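PDB 2BL0: myosin regulatory light chain from Physarum polycephalum, which serves as a light chain in the regulatory domain of Physarum myosin II and binds a calcium ion in an EF-hand loop. Local coordinates for residues Ile93-Leu98 against Glu116-Val121; Pro38-Leu43 against Leu105-Thr110; Glu9-Phe14 against Ala58-Val63. One frame throughout, in Å; residues are numbered along the deposited sequence. Where two conformers were deposited one is given.

Interaction 1: residues Ile93-Leu98 against Glu116-Val121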
# COMPACT_ATOMS: atom_id res chain seq x y z
N ILE B 93 -17.88 27.56 -17.82
CA ILE B 93 -17.22 27.54 -19.11
C ILE B 93 -17.81 26.35 -19.88
O ILE B 93 -18.27 25.38 -19.27
CB ILE B 93 -15.69 27.42 -18.90
CG1 ILE B 93 -14.93 27.77 -20.18
CG2 ILE B 93 -15.32 26.06 -18.29
CD1 ILE B 93 -13.87 26.84 -20.57
N GLN B 94 -17.86 26.44 -21.19
CA GLN B 94 -18.32 25.29 -21.98
C GLN B 94 -17.27 24.19 -21.93
O GLN B 94 -16.08 24.44 -22.12
CB GLN B 94 -18.61 25.74 -23.41
CG GLN B 94 -19.77 26.73 -23.50
CD GLN B 94 -21.08 26.16 -22.96
OE1 GLN B 94 -21.54 26.55 -21.88
NE2 GLN B 94 -21.70 25.24 -23.73
N GLU B 95 -17.69 22.95 -21.64
CA GLU B 95 -16.72 21.86 -21.64
C GLU B 95 -15.94 21.77 -22.95
O GLU B 95 -14.76 21.46 -22.95
CB GLU B 95 -17.33 20.51 -21.33
CG GLU B 95 -16.24 19.45 -21.13
CD GLU B 95 -16.79 18.11 -20.72
OE1 GLU B 95 -16.76 17.18 -21.54
OE2 GLU B 95 -17.24 18.01 -19.57
N ALA B 96 -16.59 22.08 -24.08
CA ALA B 96 -15.89 22.02 -25.36
C ALA B 96 -14.72 22.98 -25.40
O ALA B 96 -13.69 22.65 -25.98
CB ALA B 96 -16.83 22.35 -26.50
N GLU B 97 -14.89 24.18 -24.85
CA GLU B 97 -13.78 25.13 -24.85
C GLU B 97 -12.66 24.66 -23.95
O GLU B 97 -11.50 24.68 -24.37
CB GLU B 97 -14.23 26.55 -24.48
CG GLU B 97 -13.16 27.61 -24.74
CD GLU B 97 -12.50 27.52 -26.11
OE1 GLU B 97 -13.12 27.03 -27.10
OE2 GLU B 97 -11.33 27.96 -26.22
N LEU B 98 -13.01 24.20 -22.74
CA LEU B 98 -12.06 23.61 -21.79
C LEU B 98 -11.23 22.51 -22.44
O LEU B 98 -9.99 22.51 -22.34
CB LEU B 98 -12.80 23.03 -20.58
CG LEU B 98 -11.94 22.41 -19.46
CD1 LEU B 98 -10.92 23.41 -18.98
CD2 LEU B 98 -12.78 21.85 -18.33
N GLU B 116 -9.90 11.24 -18.76
CA GLU B 116 -9.96 10.82 -17.36
C GLU B 116 -10.45 11.98 -16.49
O GLU B 116 -11.24 11.78 -15.56
CB GLU B 116 -8.60 10.31 -16.88
CG GLU B 116 -8.71 9.27 -15.78
CD GLU B 116 -7.40 8.55 -15.51
OE1 GLU B 116 -6.52 8.55 -16.40
OE2 GLU B 116 -7.24 7.99 -14.41
N LEU B 117 -9.98 13.18 -16.80
CA LEU B 117 -10.41 14.41 -16.13
C LEU B 117 -11.89 14.68 -16.32
O LEU B 117 -12.60 15.03 -15.36
CB LEU B 117 -9.62 15.60 -16.65
CG LEU B 117 -8.16 15.62 -16.19
CD1 LEU B 117 -7.30 16.35 -17.20
CD2 LEU B 117 -8.04 16.29 -14.83
N MET B 118 -12.38 14.49 -17.54
CA MET B 118 -13.75 14.88 -17.89
C MET B 118 -14.76 13.83 -17.45
O MET B 118 -15.96 14.13 -17.34
CB MET B 118 -13.90 15.15 -19.39
CG MET B 118 -13.16 16.36 -19.87
SD MET B 118 -13.57 17.89 -18.97
CE MET B 118 -12.03 18.30 -18.33
N LYS B 119 -14.30 12.62 -17.16
CA LYS B 119 -15.20 11.57 -16.68
C LYS B 119 -15.87 11.95 -15.35
O LYS B 119 -16.96 11.47 -15.05
CB LYS B 119 -14.42 10.26 -16.54
CG LYS B 119 -15.28 8.99 -16.45
CD LYS B 119 -14.54 7.73 -16.97
CE LYS B 119 -13.12 7.60 -16.42
NZ LYS B 119 -12.31 6.51 -17.07
N GLU B 120 -15.23 12.82 -14.57
CA GLU B 120 -15.67 13.14 -13.20
C GLU B 120 -16.37 14.51 -13.16
O GLU B 120 -16.68 15.03 -12.08
CB GLU B 120 -14.47 13.10 -12.23
CG GLU B 120 -14.11 11.71 -11.69
CD GLU B 120 -13.43 11.73 -10.31
OE1 GLU B 120 -12.83 10.70 -9.93
OE2 GLU B 120 -13.47 12.77 -9.61
N VAL B 121 -16.68 15.04 -14.35
CA VAL B 121 -17.14 16.41 -14.51
C VAL B 121 -18.58 16.49 -15.03
O VAL B 121 -18.90 16.00 -16.12
CB VAL B 121 -16.21 17.17 -15.46
CG1 VAL B 121 -16.78 18.52 -15.83
CG2 VAL B 121 -14.86 17.31 -14.81
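M118, near the end of helix 111-118, reaches across to E95 and L98 at the start of helix 95-104. Its CB lies near the carboxylate of E95, 4.1 Å from E95 OE1. M118 CG is equally far from that oxygen. SD then rests against the E95 carboxylate, with M118 SD 3.7 Å from E95 CD and equally near E95 OE2. The chain bends at chi2 (-54°) and again at chi3, which turns the methyl away from the acid. M118 CE ends 3.6 Å from L98 CD2, an apolar contact. The two longer side chains, E95 and M118, thus run past each other in opposite directions. E95 has CG anti to the backbone N (chi1 -171°), and an extended shape beyond it carries OE2 to V121, where E95 OE2 lies 3.8 Å from V121 CG1.

The polar end of E95 is engaged by a salt bridge from E95 OE1 to R99. M118 also packs on R99, L102 and F134. With an alanine here in place of E95, R99 would probably lose this acidic mate, and the M118 sulfur would lose the carboxylate along its flank. Both segments lie in the EF-hand pair. E97, the residue just before L98, is an inferred calcium ligand; its side chain does not touch 116-121. No hydrogen bond joins the two segments. The contact is van der Waals packing: a thioether lies alongside a carboxylate whose charge is answered by R99, and its methyl end meets L98.

Interaction 2: residues Pro38-Leu43 against Leu105-Thr110; sequences PTNAEL and LGDALT
N40 and D107 meet by stacking their flat groups. The N40 amide and the D107 carboxylate come from opposite directions and lie almost parallel, with planes 7° apart. N40 CG is 3.5 Å from D107 CG, and N40 ND2 is 3.5 Å from D107 CB. N40 CG stands anti to its carbonyl carbon (chi1 -77°), which brings the amide over the aspartate.

One direct hydrogen bond crosses the contact, and it is weak: N40 N to D107 OD2, 3.4 Å. The donor is in the first turn of helix 40-50, and the positive end of the helix would probably favour a negative charge at D107. T39 is the N-cap of this helix and forms a capping box with E42. E42 N gives a hydrogen bond to T39 OG1 (3.2 Å). In return T39 N donates to E42 OE1 (3.0 Å), meeting it from above the carboxylate plane. D107 is the centre of an inverse gamma turn. The contact joins the start of helix 40-50, in the N-terminal half, to the linker between helices 95-104 and 111-118 of the C-terminal EF-hand pair, away from the calcium sites.

Two waters add bridges. One donates to D107 OD2 and accepts from A41 N (3.1 Å). The other accepts from N40 ND2 (3.0 Å) and donates to A108 O. A chain of another protein packs beside the contact: one of its basic side chains bonds to D107 O, and a basic side chain packs on each of N40 and D107.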
# COMPACT_ATOMS: atom_id res chain seq x y z
N PRO B 38 4.66 20.49 -10.77
CA PRO B 38 5.51 21.32 -11.61
C PRO B 38 4.84 21.58 -12.95
O PRO B 38 4.18 20.69 -13.50
CB PRO B 38 6.76 20.46 -11.79
CG PRO B 38 6.30 19.12 -11.63
CD PRO B 38 5.19 19.13 -10.62
N THR B 39 5.06 22.76 -13.49
CA THR B 39 4.71 23.02 -14.88
C THR B 39 5.76 22.31 -15.73
O THR B 39 6.79 21.88 -15.21
CB THR B 39 4.71 24.50 -15.19
OG1 THR B 39 6.03 25.03 -15.08
CG2 THR B 39 3.86 25.28 -14.18
N ASN B 40 5.50 22.22 -17.04
CA ASN B 40 6.45 21.62 -17.96
C ASN B 40 7.78 22.34 -17.93
O ASN B 40 8.83 21.70 -18.00
CB ASN B 40 5.94 21.67 -19.40
CG ASN B 40 4.89 20.63 -19.69
OD1 ASN B 40 4.30 20.03 -18.78
ND2 ASN B 40 4.63 20.42 -20.99
N ALA B 41 7.73 23.68 -17.86
CA ALA B 41 8.93 24.54 -17.79
C ALA B 41 9.77 24.22 -16.57
O ALA B 41 10.99 24.03 -16.65
CB ALA B 41 8.51 26.03 -17.75
N GLU B 42 9.10 24.16 -15.42
CA GLU B 42 9.76 23.90 -14.16
C GLU B 42 10.39 22.53 -14.17
O GLU B 42 11.54 22.34 -13.77
CB GLU B 42 8.77 24.03 -13.00
CG GLU B 42 8.36 25.47 -12.76
CD GLU B 42 7.12 25.63 -11.89
OE1 GLU B 42 6.45 24.63 -11.53
OE2 GLU B 42 6.79 26.82 -11.60
N LEU B 43 9.63 21.55 -14.64
CA LEU B 43 10.12 20.18 -14.71
C LEU B 43 11.30 20.09 -15.63
O LEU B 43 12.25 19.37 -15.35
CB LEU B 43 9.03 19.22 -15.19
CG LEU B 43 9.34 17.72 -15.20
CD1 LEU B 43 9.86 17.23 -13.86
CD2 LEU B 43 8.11 16.97 -15.63
N LEU B 105 -3.34 24.17 -26.57
CA LEU B 105 -2.54 25.31 -26.17
C LEU B 105 -1.67 24.96 -24.97
O LEU B 105 -1.90 23.95 -24.29
CB LEU B 105 -3.43 26.51 -25.80
CG LEU B 105 -4.10 27.29 -26.95
CD1 LEU B 105 -3.14 27.54 -28.13
CD2 LEU B 105 -5.36 26.59 -27.42
N GLY B 106 -0.67 25.81 -24.74
CA GLY B 106 0.17 25.71 -23.58
C GLY B 106 0.87 24.37 -23.46
O GLY B 106 1.33 23.80 -24.47
N ASP B 107 0.91 23.87 -22.23
CA ASP B 107 1.51 22.58 -21.89
C ASP B 107 0.48 21.48 -22.13
O ASP B 107 -0.01 20.85 -21.20
CB ASP B 107 1.95 22.60 -20.42
CG ASP B 107 3.08 23.58 -20.17
OD1 ASP B 107 3.73 24.04 -21.14
OD2 ASP B 107 3.40 23.94 -19.01
N ALA B 108 0.17 21.29 -23.40
CA ALA B 108 -0.95 20.47 -23.83
C ALA B 108 -0.99 19.08 -23.20
O ALA B 108 0.01 18.35 -23.18
CB ALA B 108 -0.93 20.34 -25.35
N LEU B 109 -2.17 18.70 -22.70
CA LEU B 109 -2.40 17.36 -22.16
C LEU B 109 -2.66 16.35 -23.28
O LEU B 109 -2.95 16.73 -24.41
CB LEU B 109 -3.58 17.39 -21.19
CG LEU B 109 -3.58 18.46 -20.09
CD1 LEU B 109 -4.85 18.30 -19.24
CD2 LEU B 109 -2.36 18.37 -19.25
N THR B 110 -2.53 15.07 -22.97
CA THR B 110 -2.91 14.02 -23.90
C THR B 110 -4.41 13.80 -23.86
O THR B 110 -5.07 14.11 -22.87
CB THR B 110 -2.21 12.68 -23.56
OG1 THR B 110 -2.73 12.15 -22.34
CG2 THR B 110 -0.71 12.86 -23.31
O HOH W 1 5.26 25.46 -18.35
O HOH W 2 2.74 19.19 -23.03

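Interaction 3: residues Glu9-Phe14 against Ala58-Val63; sequences ECFQIF and ATFKTV
F60 of helix 57-64 packs against C10 and F11 of helix 4-14, and all three residues are buried. The contact is apolar, with no hydrogen bond between the segments.

The hydrocarbon part is made by the two phenylalanines. Their side chains slide past each other in opposite directions. F60 CD2 lies 4.0 Å from F11 CB. F60 CD2 also comes to the edge of the F11 ring, close to its plane, 4.1 Å from F11 CD1. F60 CB is also near F11 CD1. Relative to the F60 ring, F11 CB lies obliquely. This is not a stack of the two rings. Each residue instead sets its ring beside the stem of the other. F11 and F60 both hold CG anti to the backbone N (chi1 -177° in each), which sends both rings out from their helices toward each other.

The sulfur part comes from C10. C10 SG sits 4.0 Å from F60 CZ and 4.1 Å from F60 CE2, at the far end of the ring. The sulfur is 5.1 Å from the ring centroid and 71° off the ring normal, an oblique Cys sulfur-aromatic contact. F60 is touched at both ends, by F11 near CB and by C10 at CZ. An aromatic side chain from a chain of another protein also packs on C10.

Backbone hydrogen bonds keep each helix regular. In helix 57-64, T62 OG1 adds a second donor to A58 O, which T62 N reaches from the opposite face of the carbonyl plane.

Helix 4-14 is the entering helix of the first EF-hand, whose loop holds the bound calcium; helix 57-64 belongs to the same N-terminal half. Around the pair, F60 continues onto L34, I7 and A30 of helix 27-33, and C10 also touches L34. F11 leans on V22 of the short strand 22-23, which pairs antiparallel with strand 54-55.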
# COMPACT_ATOMS: atom_id res chain seq x y z
N GLU B 9 8.14 4.85 -0.39
CA GLU B 9 7.11 3.96 -0.88
C GLU B 9 6.76 4.27 -2.32
O GLU B 9 6.61 3.38 -3.15
CB GLU B 9 5.85 4.12 -0.01
CG GLU B 9 4.67 3.24 -0.40
CD GLU B 9 3.45 3.45 0.48
OE1 GLU B 9 3.11 4.61 0.79
OE2 GLU B 9 2.85 2.44 0.88
N CYS B 10 6.59 5.56 -2.59
CA CYS B 10 6.28 6.01 -3.92
C CYS B 10 7.39 5.63 -4.88
O CYS B 10 7.11 5.05 -5.93
CB CYS B 10 6.04 7.52 -3.93
SG CYS B 10 5.90 8.26 -5.59
N PHE B 11 8.64 5.90 -4.52
CA PHE B 11 9.78 5.58 -5.37
C PHE B 11 9.80 4.08 -5.69
O PHE B 11 9.97 3.70 -6.84
CB PHE B 11 11.09 6.00 -4.71
CG PHE B 11 12.30 5.77 -5.58
CD1 PHE B 11 12.76 6.76 -6.46
CD2 PHE B 11 12.98 4.58 -5.52
CE1 PHE B 11 13.85 6.55 -7.27
CE2 PHE B 11 14.08 4.35 -6.30
CZ PHE B 11 14.52 5.33 -7.18
N GLN B 12 9.60 3.26 -4.68
CA GLN B 12 9.65 1.81 -4.86
C GLN B 12 8.55 1.33 -5.81
O GLN B 12 8.74 0.38 -6.55
CB GLN B 12 9.53 1.09 -3.51
CG GLN B 12 10.73 1.34 -2.64
CD GLN B 12 10.67 0.64 -1.30
OE1 GLN B 12 11.71 0.33 -0.73
NE2 GLN B 12 9.47 0.38 -0.79
N ILE B 13 7.40 1.99 -5.78
CA ILE B 13 6.31 1.65 -6.69
C ILE B 13 6.68 1.94 -8.14
O ILE B 13 6.39 1.14 -9.03
CB ILE B 13 4.99 2.35 -6.25
CG1 ILE B 13 4.41 1.65 -5.01
CG2 ILE B 13 3.95 2.34 -7.36
CD1 ILE B 13 3.38 2.46 -4.31
N PHE B 14 7.35 3.07 -8.38
CA PHE B 14 7.84 3.44 -9.69
C PHE B 14 9.01 2.56 -10.15
O PHE B 14 9.18 2.34 -11.35
CB PHE B 14 8.24 4.91 -9.74
CG PHE B 14 7.08 5.84 -10.00
CD1 PHE B 14 6.23 6.23 -8.98
CD2 PHE B 14 6.85 6.32 -11.28
CE1 PHE B 14 5.14 7.07 -9.23
CE2 PHE B 14 5.78 7.13 -11.54
CZ PHE B 14 4.91 7.52 -10.53
N ALA B 58 17.55 9.16 -3.18
CA ALA B 58 18.14 10.34 -2.54
C ALA B 58 17.85 11.57 -3.36
O ALA B 58 17.48 12.60 -2.82
CB ALA B 58 19.65 10.17 -2.34
N THR B 59 18.00 11.45 -4.67
CA THR B 59 17.67 12.52 -5.60
C THR B 59 16.18 12.88 -5.58
O THR B 59 15.80 14.06 -5.48
CB THR B 59 18.12 12.11 -7.01
OG1 THR B 59 19.57 12.11 -7.05
CG2 THR B 59 17.68 13.11 -8.06
N PHE B 60 15.33 11.87 -5.63
CA PHE B 60 13.91 12.09 -5.62
C PHE B 60 13.52 12.87 -4.38
O PHE B 60 12.73 13.80 -4.47
CB PHE B 60 13.19 10.75 -5.63
CG PHE B 60 11.69 10.84 -5.69
CD1 PHE B 60 11.04 11.67 -6.62
CD2 PHE B 60 10.92 10.04 -4.88
CE1 PHE B 60 9.66 11.69 -6.68
CE2 PHE B 60 9.54 10.07 -4.96
CZ PHE B 60 8.92 10.89 -5.86
N LYS B 61 14.07 12.49 -3.22
CA LYS B 61 13.79 13.21 -1.97
C LYS B 61 14.17 14.67 -2.05
O LYS B 61 13.40 15.55 -1.67
CB LYS B 61 14.54 12.55 -0.81
CG LYS B 61 13.91 11.27 -0.34
CD LYS B 61 14.78 10.60 0.72
CE LYS B 61 14.14 9.34 1.23
NZ LYS B 61 14.89 8.77 2.38
N THR B 62 15.38 14.91 -2.55
CA THR B 62 15.94 16.24 -2.67
C THR B 62 15.08 17.11 -3.60
O THR B 62 14.76 18.24 -3.28
CB THR B 62 17.39 16.17 -3.21
OG1 THR B 62 18.24 15.39 -2.33
CG2 THR B 62 18.01 17.52 -3.21
N VAL B 63 14.71 16.57 -4.75
CA VAL B 63 13.90 17.29 -5.72
C VAL B 63 12.51 17.58 -5.14
O VAL B 63 12.01 18.71 -5.22
CB VAL B 63 13.78 16.50 -7.03
CG1 VAL B 63 12.74 17.15 -7.97
CG2 VAL B 63 15.12 16.46 -7.72

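Overall arrangement
The three contacts are spread along the elongated chain. Interactions 1 and 3 lie on opposite sides of its centre, with their own centres about 32 Å apart and nearest atoms about 13 Å apart. Interaction 2 falls between them, its centre about 18 Å from that of interaction 1 and about 21 Å from that of interaction 3. It meets interaction 1 directly, where L109 CD1 packs on L117 CD1 at 3.7 Å. It does not touch interaction 3. Interaction 3 is closest to the bound calcium: the F11 side chain is about 7 Å from the ion. Interaction 1 holds E97 of the second, inferred calcium site. Interaction 2 lies away from both sites.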